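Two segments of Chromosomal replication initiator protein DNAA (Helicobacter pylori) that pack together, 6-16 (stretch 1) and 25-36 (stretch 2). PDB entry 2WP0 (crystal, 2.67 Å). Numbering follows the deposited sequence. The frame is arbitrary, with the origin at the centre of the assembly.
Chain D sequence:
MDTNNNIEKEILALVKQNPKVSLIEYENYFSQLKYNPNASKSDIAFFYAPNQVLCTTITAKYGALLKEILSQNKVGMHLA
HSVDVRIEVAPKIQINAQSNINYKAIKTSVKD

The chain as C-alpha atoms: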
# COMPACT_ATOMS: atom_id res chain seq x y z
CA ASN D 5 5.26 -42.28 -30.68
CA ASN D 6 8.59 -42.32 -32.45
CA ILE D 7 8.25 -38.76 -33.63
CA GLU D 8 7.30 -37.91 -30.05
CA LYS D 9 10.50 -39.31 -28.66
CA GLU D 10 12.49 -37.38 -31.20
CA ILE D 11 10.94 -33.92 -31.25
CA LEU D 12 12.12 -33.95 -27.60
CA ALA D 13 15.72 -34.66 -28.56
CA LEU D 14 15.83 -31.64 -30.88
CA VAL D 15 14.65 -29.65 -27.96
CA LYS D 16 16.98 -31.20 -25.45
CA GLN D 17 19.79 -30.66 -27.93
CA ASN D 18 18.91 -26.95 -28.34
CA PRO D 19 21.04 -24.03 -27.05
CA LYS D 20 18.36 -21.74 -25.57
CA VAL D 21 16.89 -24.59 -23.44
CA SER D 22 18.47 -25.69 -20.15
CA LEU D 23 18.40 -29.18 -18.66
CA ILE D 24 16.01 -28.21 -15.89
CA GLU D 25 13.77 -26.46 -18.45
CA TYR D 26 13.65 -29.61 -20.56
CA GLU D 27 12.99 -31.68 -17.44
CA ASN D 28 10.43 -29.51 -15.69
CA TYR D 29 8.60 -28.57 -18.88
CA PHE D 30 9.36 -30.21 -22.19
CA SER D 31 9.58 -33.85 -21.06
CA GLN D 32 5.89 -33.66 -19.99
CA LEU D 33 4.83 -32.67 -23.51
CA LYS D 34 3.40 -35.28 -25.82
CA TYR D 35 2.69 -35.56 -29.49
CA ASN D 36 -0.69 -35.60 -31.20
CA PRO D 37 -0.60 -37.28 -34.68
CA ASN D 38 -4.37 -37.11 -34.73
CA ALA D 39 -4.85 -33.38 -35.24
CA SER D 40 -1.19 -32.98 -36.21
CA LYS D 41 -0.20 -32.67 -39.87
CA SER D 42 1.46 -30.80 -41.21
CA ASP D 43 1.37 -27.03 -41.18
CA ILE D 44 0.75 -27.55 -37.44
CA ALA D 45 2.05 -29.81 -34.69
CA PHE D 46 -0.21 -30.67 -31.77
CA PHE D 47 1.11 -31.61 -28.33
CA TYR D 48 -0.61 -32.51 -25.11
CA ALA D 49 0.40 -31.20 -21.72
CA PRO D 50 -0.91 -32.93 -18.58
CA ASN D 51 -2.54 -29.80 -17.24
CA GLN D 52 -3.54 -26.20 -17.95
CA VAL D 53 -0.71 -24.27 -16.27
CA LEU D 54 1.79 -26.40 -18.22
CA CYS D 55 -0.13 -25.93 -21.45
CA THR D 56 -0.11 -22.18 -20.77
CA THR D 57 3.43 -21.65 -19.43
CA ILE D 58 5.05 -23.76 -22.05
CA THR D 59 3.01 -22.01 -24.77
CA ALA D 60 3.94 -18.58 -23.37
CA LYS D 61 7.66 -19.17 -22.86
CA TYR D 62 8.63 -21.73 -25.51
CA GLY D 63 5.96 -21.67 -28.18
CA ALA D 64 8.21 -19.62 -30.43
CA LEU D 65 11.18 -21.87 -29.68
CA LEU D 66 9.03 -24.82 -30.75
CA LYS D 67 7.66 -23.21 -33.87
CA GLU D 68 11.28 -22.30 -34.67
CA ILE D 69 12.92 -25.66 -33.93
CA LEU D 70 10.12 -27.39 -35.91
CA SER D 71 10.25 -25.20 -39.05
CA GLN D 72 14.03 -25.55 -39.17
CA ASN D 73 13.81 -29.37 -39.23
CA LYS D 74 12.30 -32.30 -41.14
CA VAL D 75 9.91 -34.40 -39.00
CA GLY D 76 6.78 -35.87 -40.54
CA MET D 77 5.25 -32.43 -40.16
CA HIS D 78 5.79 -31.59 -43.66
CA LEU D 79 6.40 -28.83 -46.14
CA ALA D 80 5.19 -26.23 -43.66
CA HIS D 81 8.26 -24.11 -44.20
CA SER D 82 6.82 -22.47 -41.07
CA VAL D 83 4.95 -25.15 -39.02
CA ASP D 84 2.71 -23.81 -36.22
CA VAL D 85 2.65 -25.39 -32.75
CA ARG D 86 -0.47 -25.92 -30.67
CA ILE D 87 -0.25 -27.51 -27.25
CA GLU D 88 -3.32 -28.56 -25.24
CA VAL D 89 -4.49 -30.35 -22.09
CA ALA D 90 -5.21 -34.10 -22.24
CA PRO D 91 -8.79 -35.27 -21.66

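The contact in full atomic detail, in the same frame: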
# COMPACT_ATOMS: atom_id res chain seq x y z
N ASN D 6 7.18 -42.39 -32.11
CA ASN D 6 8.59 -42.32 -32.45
C ASN D 6 8.98 -40.88 -32.69
O ASN D 6 10.00 -40.39 -32.20
CB ASN D 6 8.89 -43.13 -33.71
CG ASN D 6 10.38 -43.35 -33.92
OD1 ASN D 6 11.00 -44.11 -33.17
ND2 ASN D 6 10.95 -42.70 -34.93
N ILE D 7 8.14 -40.19 -33.45
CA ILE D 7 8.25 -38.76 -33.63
C ILE D 7 8.27 -38.06 -32.28
O ILE D 7 9.09 -37.18 -32.04
CB ILE D 7 7.07 -38.20 -34.42
CG1 ILE D 7 6.89 -38.98 -35.72
CG2 ILE D 7 7.26 -36.73 -34.69
CD1 ILE D 7 5.73 -38.49 -36.55
N GLU D 8 7.35 -38.46 -31.40
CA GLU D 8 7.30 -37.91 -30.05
C GLU D 8 8.72 -37.90 -29.53
O GLU D 8 9.40 -36.87 -29.51
CB GLU D 8 6.41 -38.75 -29.13
CG GLU D 8 6.42 -38.32 -27.66
CD GLU D 8 5.13 -38.67 -26.97
OE1 GLU D 8 5.04 -38.54 -25.74
OE2 GLU D 8 4.19 -39.08 -27.68
N LYS D 9 9.15 -39.08 -29.11
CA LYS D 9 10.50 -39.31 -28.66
C LYS D 9 11.48 -38.31 -29.27
O LYS D 9 12.33 -37.77 -28.57
CB LYS D 9 10.92 -40.73 -29.03
CG LYS D 9 11.63 -41.45 -27.91
CD LYS D 9 10.65 -41.77 -26.81
CE LYS D 9 11.36 -41.93 -25.48
NZ LYS D 9 10.37 -42.31 -24.43
N GLU D 10 11.37 -38.06 -30.58
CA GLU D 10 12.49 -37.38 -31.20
C GLU D 10 12.40 -35.86 -31.33
O GLU D 10 13.42 -35.17 -31.29
CB GLU D 10 12.88 -38.05 -32.51
CG GLU D 10 13.10 -39.56 -32.37
CD GLU D 10 13.83 -39.96 -31.07
OE1 GLU D 10 14.83 -40.70 -31.16
OE2 GLU D 10 13.39 -39.56 -29.98
N ILE D 11 11.19 -35.34 -31.49
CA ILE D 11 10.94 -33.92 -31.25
C ILE D 11 11.65 -33.48 -29.96
O ILE D 11 12.35 -32.46 -29.95
CB ILE D 11 9.42 -33.64 -31.17
CG1 ILE D 11 8.69 -34.23 -32.37
CG2 ILE D 11 9.14 -32.15 -31.08
CD1 ILE D 11 7.29 -33.73 -32.55
N LEU D 12 11.50 -34.26 -28.89
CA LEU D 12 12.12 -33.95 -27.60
C LEU D 12 13.64 -33.87 -27.63
O LEU D 12 14.24 -33.10 -26.88
CB LEU D 12 11.70 -34.95 -26.54
CG LEU D 12 10.27 -34.84 -26.06
CD1 LEU D 12 9.36 -35.72 -26.91
CD2 LEU D 12 10.19 -35.29 -24.63
N ALA D 13 14.27 -34.67 -28.48
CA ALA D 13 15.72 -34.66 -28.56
C ALA D 13 16.23 -33.39 -29.24
O ALA D 13 17.32 -32.89 -28.92
CB ALA D 13 16.22 -35.89 -29.29
N LEU D 14 15.46 -32.87 -30.19
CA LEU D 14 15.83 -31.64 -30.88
C LEU D 14 15.78 -30.51 -29.90
O LEU D 14 16.49 -29.51 -30.01
CB LEU D 14 14.85 -31.33 -32.00
CG LEU D 14 15.30 -31.66 -33.42
CD1 LEU D 14 14.26 -31.16 -34.40
CD2 LEU D 14 16.69 -31.08 -33.74
N VAL D 15 14.89 -30.68 -28.94
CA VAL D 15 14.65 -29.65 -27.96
C VAL D 15 15.73 -29.73 -26.91
O VAL D 15 16.35 -28.73 -26.55
CB VAL D 15 13.24 -29.78 -27.31
CG1 VAL D 15 12.94 -28.55 -26.46
CG2 VAL D 15 12.16 -29.99 -28.37
N LYS D 16 15.95 -30.95 -26.43
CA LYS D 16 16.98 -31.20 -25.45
C LYS D 16 18.27 -30.65 -26.01
O LYS D 16 18.97 -29.87 -25.36
CB LYS D 16 17.11 -32.70 -25.24
CG LYS D 16 17.53 -33.09 -23.85
CD LYS D 16 17.44 -34.60 -23.66
CE LYS D 16 17.46 -34.97 -22.19
NZ LYS D 16 18.49 -34.19 -21.44
N GLU D 25 14.92 -26.92 -17.66
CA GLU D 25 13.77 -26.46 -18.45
C GLU D 25 13.19 -27.63 -19.24
O GLU D 25 11.98 -27.79 -19.36
CB GLU D 25 14.17 -25.32 -19.40
CG GLU D 25 14.19 -23.93 -18.78
CD GLU D 25 14.66 -22.87 -19.77
OE1 GLU D 25 13.94 -21.85 -19.95
OE2 GLU D 25 15.75 -23.06 -20.37
N TYR D 26 14.07 -28.45 -19.79
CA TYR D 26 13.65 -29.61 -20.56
C TYR D 26 12.92 -30.56 -19.63
O TYR D 26 11.88 -31.13 -19.98
CB TYR D 26 14.85 -30.31 -21.19
CG TYR D 26 14.48 -31.62 -21.84
CD1 TYR D 26 14.60 -32.82 -21.16
CD2 TYR D 26 14.00 -31.65 -23.14
CE1 TYR D 26 14.25 -34.02 -21.76
CE2 TYR D 26 13.64 -32.84 -23.75
CZ TYR D 26 13.77 -34.03 -23.05
OH TYR D 26 13.43 -35.22 -23.67
N GLU D 27 13.48 -30.71 -18.42
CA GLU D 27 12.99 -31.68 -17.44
C GLU D 27 11.64 -31.24 -16.88
O GLU D 27 10.64 -31.95 -16.98
CB GLU D 27 13.99 -31.82 -16.30
CG GLU D 27 14.17 -33.24 -15.83
CD GLU D 27 15.28 -33.97 -16.58
OE1 GLU D 27 16.47 -33.61 -16.38
OE2 GLU D 27 14.99 -34.91 -17.37
N ASN D 28 11.63 -30.05 -16.30
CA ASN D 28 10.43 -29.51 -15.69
C ASN D 28 9.29 -29.28 -16.67
O ASN D 28 8.12 -29.38 -16.31
CB ASN D 28 10.77 -28.20 -14.97
CG ASN D 28 11.69 -28.41 -13.77
OD1 ASN D 28 12.32 -27.46 -13.31
ND2 ASN D 28 11.76 -29.64 -13.27
N TYR D 29 9.63 -28.95 -17.91
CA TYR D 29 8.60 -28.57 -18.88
C TYR D 29 8.51 -29.59 -20.00
O TYR D 29 7.58 -30.40 -20.05
CB TYR D 29 8.83 -27.13 -19.41
CG TYR D 29 8.55 -26.07 -18.37
CD1 TYR D 29 7.23 -25.77 -17.99
CD2 TYR D 29 9.58 -25.38 -17.75
CE1 TYR D 29 6.96 -24.80 -17.03
CE2 TYR D 29 9.32 -24.41 -16.79
CZ TYR D 29 8.02 -24.13 -16.44
OH TYR D 29 7.77 -23.19 -15.48
N PHE D 30 9.49 -29.55 -20.89
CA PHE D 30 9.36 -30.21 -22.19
C PHE D 30 9.11 -31.72 -22.14
O PHE D 30 8.33 -32.24 -22.93
CB PHE D 30 10.56 -29.89 -23.08
CG PHE D 30 10.61 -28.47 -23.51
CD1 PHE D 30 9.76 -28.00 -24.50
CD2 PHE D 30 11.50 -27.58 -22.94
CE1 PHE D 30 9.81 -26.68 -24.92
CE2 PHE D 30 11.56 -26.25 -23.35
CZ PHE D 30 10.72 -25.80 -24.35
N SER D 31 9.75 -32.41 -21.20
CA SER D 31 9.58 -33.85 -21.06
C SER D 31 8.11 -34.28 -20.90
O SER D 31 7.73 -35.39 -21.31
CB SER D 31 10.36 -34.32 -19.86
OG SER D 31 10.19 -33.41 -18.79
N GLN D 32 7.30 -33.40 -20.30
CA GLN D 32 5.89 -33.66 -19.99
C GLN D 32 4.95 -33.46 -21.18
O GLN D 32 3.75 -33.71 -21.09
CB GLN D 32 5.44 -32.72 -18.89
CG GLN D 32 6.26 -32.79 -17.61
CD GLN D 32 5.49 -32.22 -16.43
OE1 GLN D 32 4.39 -32.69 -16.11
NE2 GLN D 32 6.05 -31.21 -15.80
N LEU D 33 5.53 -32.97 -22.27
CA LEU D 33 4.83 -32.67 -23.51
C LEU D 33 4.61 -33.96 -24.29
O LEU D 33 5.47 -34.86 -24.28
CB LEU D 33 5.71 -31.73 -24.32
CG LEU D 33 5.11 -30.54 -25.03
CD1 LEU D 33 3.83 -30.20 -24.36
CD2 LEU D 33 6.11 -29.40 -24.94
N LYS D 34 3.49 -34.10 -24.99
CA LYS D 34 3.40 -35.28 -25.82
C LYS D 34 2.62 -35.11 -27.09
O LYS D 34 1.64 -34.38 -27.14
CB LYS D 34 2.94 -36.49 -25.03
CG LYS D 34 1.55 -36.41 -24.49
CD LYS D 34 1.48 -37.39 -23.36
CE LYS D 34 2.51 -38.48 -23.60
NZ LYS D 34 3.07 -38.99 -22.32
N TYR D 35 3.08 -35.83 -28.11
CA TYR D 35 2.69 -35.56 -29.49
C TYR D 35 1.31 -36.09 -29.86
O TYR D 35 0.84 -37.10 -29.32
CB TYR D 35 3.74 -36.10 -30.45
CG TYR D 35 3.58 -35.60 -31.87
CD1 TYR D 35 3.37 -34.24 -32.12
CD2 TYR D 35 3.64 -36.47 -32.95
CE1 TYR D 35 3.23 -33.77 -33.41
CE2 TYR D 35 3.50 -36.01 -34.23
CZ TYR D 35 3.30 -34.66 -34.46
OH TYR D 35 3.15 -34.21 -35.75
N ASN D 36 0.70 -35.40 -30.82
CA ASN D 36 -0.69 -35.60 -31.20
C ASN D 36 -0.82 -35.77 -32.72
O ASN D 36 -1.16 -34.81 -33.41
CB ASN D 36 -1.48 -34.39 -30.74
CG ASN D 36 -2.94 -34.69 -30.51
OD1 ASN D 36 -3.63 -33.93 -29.83
ND2 ASN D 36 -3.43 -35.78 -31.08

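Stretch 1 is a helix, and stretch 2 runs back along it: a helix that leads into a type I turn from Phe30 to Leu33, then a short strand at Lys34 and Tyr35. The two helix directions differ by 140°, and their axes come no nearer than 10.8 Å. The register descends in reverse order, Lys16 beside Tyr26, Leu12 beside Ser31 and Glu8 beside Tyr35. The second helix contains a wider pi-type turn at 26-30, where Ser31 N donates to Tyr26 O at 2.8 Å.

The rule of the contact is one aliphatic group over one ring face, used three times. Lys16 lays its methylenes on Tyr26, with CG 3.7 Å from the ring centroid and almost on its normal; a long aliphatic chain suits this exposed end, since its methylenes can cover the ring, and its charged amine is tolerated at an exposed position. Val15 CG1 sits 3.7 Å from the centroid of the buried Phe30 ring, where a compact branched side chain and a wholly apolar ring fit together. Ile11 CD1 lies over the face of Tyr35, 4.2 Å from the ring centroid, while Ile7 CG2 reaches Tyr35 CE2 at 3.9 Å.

Leu12 points toward stretch 2 in the middle of the contact. Its CB lies 3.4 Å from Tyr26 OH, and its CD2 lies 3.9 Å from Ser31 CA, so it fills the space beside the turn.

Polar contacts are modest. Glu8, extended with chi1 and chi2 both t, accepts a weak hydrogen bond at OE2 from Tyr35 N (3.5 Å), and its OE1 forms a long salt bridge with Lys34 NZ (4.0 Å). Together the stretches bury 594 Å².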